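Long-range contact in cytochrome c6 (Synechococcus sp., PDB 4EIE), which carries a covalently bound heme c and probably transfers electrons as a c6-type cytochrome: residues Y41-T52 with I70-L78. Sequence-based numbering, arbitrary orientation. Where two conformers were deposited one is given.
Sequences YTSVEAIANLVT and IQAVSQYVL. With HEC (heme c), chain B.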
# COMPACT_ATOMS: atom_id res chain seq x y z
N TYR A 41 6.89 -5.10 5.27
CA TYR A 41 6.42 -4.69 3.95
C TYR A 41 7.55 -3.95 3.24
O TYR A 41 7.55 -2.74 3.03
CB TYR A 41 5.18 -3.79 4.11
CG TYR A 41 4.01 -4.55 4.63
CD1 TYR A 41 3.38 -5.48 3.82
CD2 TYR A 41 3.53 -4.41 5.92
CE1 TYR A 41 2.31 -6.22 4.27
CE2 TYR A 41 2.49 -5.19 6.38
CZ TYR A 41 1.91 -6.11 5.56
OH TYR A 41 0.88 -6.88 6.03
N THR A 42 8.52 -4.76 2.83
CA THR A 42 9.80 -4.31 2.30
C THR A 42 10.10 -4.98 0.95
O THR A 42 11.22 -4.91 0.45
CB THR A 42 10.91 -4.56 3.29
OG1 THR A 42 10.94 -5.98 3.53
CG2 THR A 42 10.72 -3.82 4.57
N SER A 43 9.06 -5.55 0.32
CA SER A 43 9.13 -6.13 -1.00
C SER A 43 7.82 -5.86 -1.71
O SER A 43 6.79 -5.66 -1.10
CB SER A 43 9.40 -7.62 -0.95
OG SER A 43 8.24 -8.27 -0.44
N VAL A 44 7.89 -5.89 -3.04
CA VAL A 44 6.68 -5.76 -3.83
C VAL A 44 5.74 -6.91 -3.47
O VAL A 44 4.53 -6.67 -3.31
CB VAL A 44 7.01 -5.76 -5.30
CG1 VAL A 44 5.71 -5.77 -6.14
CG2 VAL A 44 7.86 -4.55 -5.68
N GLU A 45 6.24 -8.10 -3.35
CA GLU A 45 5.39 -9.24 -3.11
C GLU A 45 4.67 -9.15 -1.77
O GLU A 45 3.49 -9.47 -1.70
CB GLU A 45 6.25 -10.49 -3.12
CG GLU A 45 5.59 -11.76 -2.82
N ALA A 46 5.35 -8.70 -0.71
CA ALA A 46 4.69 -8.58 0.58
C ALA A 46 3.54 -7.59 0.50
O ALA A 46 2.45 -7.83 1.04
CB ALA A 46 5.71 -8.13 1.63
N ILE A 47 3.77 -6.47 -0.14
CA ILE A 47 2.73 -5.46 -0.28
C ILE A 47 1.58 -5.93 -1.15
O ILE A 47 0.42 -5.78 -0.80
CB ILE A 47 3.35 -4.13 -0.78
CG1 ILE A 47 4.32 -3.56 0.24
CG2 ILE A 47 2.26 -3.10 -1.10
CD1 ILE A 47 5.30 -2.56 -0.33
N ALA A 48 1.92 -6.56 -2.28
CA ALA A 48 0.91 -7.05 -3.19
C ALA A 48 0.04 -8.10 -2.52
O ALA A 48 -1.16 -8.13 -2.74
CB ALA A 48 1.56 -7.63 -4.46
N ASN A 49 0.64 -8.95 -1.69
CA ASN A 49 -0.18 -9.97 -1.01
C ASN A 49 -1.21 -9.32 -0.12
O ASN A 49 -2.37 -9.76 -0.08
CB ASN A 49 0.70 -10.91 -0.20
CG ASN A 49 1.47 -11.90 -1.06
OD1 ASN A 49 1.13 -12.11 -2.20
ND2 ASN A 49 2.49 -12.51 -0.47
N LEU A 50 -0.83 -8.29 0.63
CA LEU A 50 -1.76 -7.57 1.50
C LEU A 50 -2.83 -6.87 0.67
O LEU A 50 -4.01 -6.92 0.99
CB LEU A 50 -1.04 -6.59 2.35
CG LEU A 50 -1.93 -5.68 3.21
CD1 LEU A 50 -2.87 -6.44 4.12
CD2 LEU A 50 -1.11 -4.70 3.97
N VAL A 51 -2.43 -6.16 -0.38
CA VAL A 51 -3.42 -5.45 -1.19
C VAL A 51 -4.41 -6.42 -1.75
O VAL A 51 -5.61 -6.14 -1.82
CB VAL A 51 -2.69 -4.66 -2.29
CG1 VAL A 51 -3.67 -4.10 -3.28
CG2 VAL A 51 -1.89 -3.48 -1.65
N THR A 52 -3.95 -7.58 -2.23
CA THR A 52 -4.83 -8.55 -2.86
C THR A 52 -5.86 -9.09 -1.85
O THR A 52 -7.05 -9.18 -2.15
CB THR A 52 -4.00 -9.67 -3.47
OG1 THR A 52 -3.07 -9.12 -4.39
CG2 THR A 52 -4.87 -10.65 -4.21
N ILE A 70 -2.31 -4.07 -9.14
CA ILE A 70 -1.81 -4.38 -7.81
C ILE A 70 -0.28 -4.35 -7.78
O ILE A 70 0.32 -3.78 -6.88
CB ILE A 70 -2.41 -5.67 -7.27
CG1 ILE A 70 -3.91 -5.52 -7.06
CG2 ILE A 70 -1.67 -6.11 -6.01
CD1 ILE A 70 -4.66 -6.79 -6.71
N GLN A 71 0.35 -4.90 -8.81
CA GLN A 71 1.80 -4.82 -8.88
C GLN A 71 2.26 -3.38 -8.96
O GLN A 71 3.23 -3.01 -8.29
CB GLN A 71 2.37 -5.62 -10.06
CG GLN A 71 2.21 -7.09 -9.95
CD GLN A 71 3.01 -7.70 -8.84
OE1 GLN A 71 2.44 -8.34 -7.93
NE2 GLN A 71 4.29 -7.47 -8.84
N ALA A 72 1.60 -2.58 -9.80
CA ALA A 72 2.05 -1.23 -9.98
C ALA A 72 1.92 -0.40 -8.69
O ALA A 72 2.82 0.34 -8.32
CB ALA A 72 1.30 -0.56 -11.12
N VAL A 73 0.78 -0.50 -8.03
CA VAL A 73 0.59 0.29 -6.81
C VAL A 73 1.54 -0.23 -5.70
O VAL A 73 2.00 0.54 -4.87
CB VAL A 73 -0.87 0.34 -6.37
CG1 VAL A 73 -1.38 -0.97 -5.75
CG2 VAL A 73 -1.08 1.50 -5.41
N SER A 74 1.82 -1.53 -5.70
CA SER A 74 2.69 -2.09 -4.71
C SER A 74 4.11 -1.58 -4.87
O SER A 74 4.78 -1.27 -3.89
CB SER A 74 2.64 -3.62 -4.73
OG SER A 74 1.35 -4.08 -4.34
N GLN A 75 4.58 -1.50 -6.11
CA GLN A 75 5.88 -0.91 -6.39
C GLN A 75 5.90 0.55 -5.96
O GLN A 75 6.87 1.01 -5.34
CB GLN A 75 6.21 -1.04 -7.86
CG GLN A 75 7.49 -0.30 -8.28
CD GLN A 75 8.72 -0.82 -7.58
OE1 GLN A 75 8.99 -2.02 -7.57
NE2 GLN A 75 9.54 0.10 -7.07
N TYR A 76 4.85 1.31 -6.26
CA TYR A 76 4.81 2.72 -5.83
C TYR A 76 4.93 2.83 -4.32
O TYR A 76 5.72 3.61 -3.80
CB TYR A 76 3.51 3.34 -6.34
CG TYR A 76 3.30 4.73 -5.83
CD1 TYR A 76 4.05 5.80 -6.37
CD2 TYR A 76 2.35 5.02 -4.88
CE1 TYR A 76 3.86 7.11 -5.92
CE2 TYR A 76 2.19 6.35 -4.39
CZ TYR A 76 2.93 7.34 -4.97
OH TYR A 76 2.76 8.64 -4.54
N VAL A 77 4.15 2.04 -3.59
CA VAL A 77 4.20 2.07 -2.16
C VAL A 77 5.56 1.67 -1.62
O VAL A 77 6.08 2.28 -0.68
CB VAL A 77 3.08 1.21 -1.55
CG1 VAL A 77 3.25 1.00 -0.05
CG2 VAL A 77 1.75 1.86 -1.82
N LEU A 78 6.15 0.65 -2.22
CA LEU A 78 7.50 0.23 -1.79
C LEU A 78 8.48 1.38 -1.93
O LEU A 78 9.22 1.73 -0.99
CB LEU A 78 7.97 -0.99 -2.58
CG LEU A 78 9.37 -1.48 -2.15
CD1 LEU A 78 9.37 -1.95 -0.73
CD2 LEU A 78 9.80 -2.64 -3.06
FE HEC B . -4.19 -0.04 3.52
CHA HEC B . -2.51 -1.40 6.12
CHB HEC B . -1.50 -0.56 1.50
CHC HEC B . -6.00 0.98 0.83
CHD HEC B . -6.70 0.84 5.60
NA HEC B . -2.36 -0.76 3.79
C1A HEC B . -1.81 -1.24 4.95
C2A HEC B . -0.45 -1.63 4.75
C3A HEC B . -0.17 -1.41 3.44
C4A HEC B . -1.36 -0.89 2.84
CMA HEC B . 1.11 -1.68 2.70
CAA HEC B . 0.48 -2.15 5.83
CBA HEC B . 1.08 -0.99 6.61
CGA HEC B . 1.89 -1.40 7.81
O1A HEC B . 1.85 -2.54 8.26
O2A HEC B . 2.60 -0.51 8.42
NB HEC B . -3.85 0.14 1.57
C1B HEC B . -2.68 -0.11 0.92
C2B HEC B . -2.82 0.14 -0.51
C3B HEC B . -4.10 0.47 -0.70
C4B HEC B . -4.73 0.50 0.61
CMB HEC B . -1.72 0.06 -1.50
CAB HEC B . -4.85 0.82 -1.99
CBB HEC B . -4.93 -0.30 -2.96
NC HEC B . -6.00 0.74 3.29
C1C HEC B . -6.54 1.19 2.12
C2C HEC B . -7.74 1.93 2.37
C3C HEC B . -7.93 1.92 3.69
C4C HEC B . -6.85 1.15 4.28
CMC HEC B . -8.49 2.69 1.29
CAC HEC B . -9.02 2.60 4.52
CBC HEC B . -10.37 2.23 4.15
ND HEC B . -4.55 -0.25 5.46
C1D HEC B . -5.68 0.09 6.16
C2D HEC B . -5.70 -0.42 7.47
C3D HEC B . -4.51 -1.13 7.61
C4D HEC B . -3.80 -0.97 6.39
CMD HEC B . -6.79 -0.27 8.48
CAD HEC B . -4.08 -1.94 8.79
CBD HEC B . -4.41 -3.42 8.57
CGD HEC B . -4.10 -4.18 9.83
O1D HEC B . -4.96 -4.40 10.67
O2D HEC B . -2.95 -4.49 10.08
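Ser74 sits as a knob in the hole formed by Val44, Ile47, Ala48 and Val51 on helix 44-52, its OG 3.2 Å from Ala48 CA; the Ala48 and Ser74 CA atoms are the nearest across the two segments, whose axes come within 8.5 Å with 124° between their N-to-C directions. Val44 returns the fit, seated among Gln71, Ser74, Gln75 and Leu78: CG1, anti to the backbone N (chi1 174°), meets Gln71 NE2, while CG2 touches Leu78 CD2 at 3.8 Å. Apolar contacts extend the interface both ways, with Ile47 CD1 against Leu78 CB and Val51 CG1 3.9 Å from Ile70 CG2.

Both hydroxyls bond within their own helix: Ser74 OG donates to Ile70 O (2.8 Å) and Thr52 OG1 to Ala48 O (2.7 Å), each from above the carbonyl plane and across it from the backbone N-H of the same residue. Thr52 OG1 also lies 3.7 Å from Ile70 CD1; a valine in its place would probably leave Ala48 O with a single donor from the two segments, the backbone N-H.

On the heme side, Val51 CG2 approaches methyl CMB at 3.5 Å and Val77 CG2 reaches the same methyl. This is the class I cytochrome c fold, its C-terminal helix packed against a helix that walls the heme pocket.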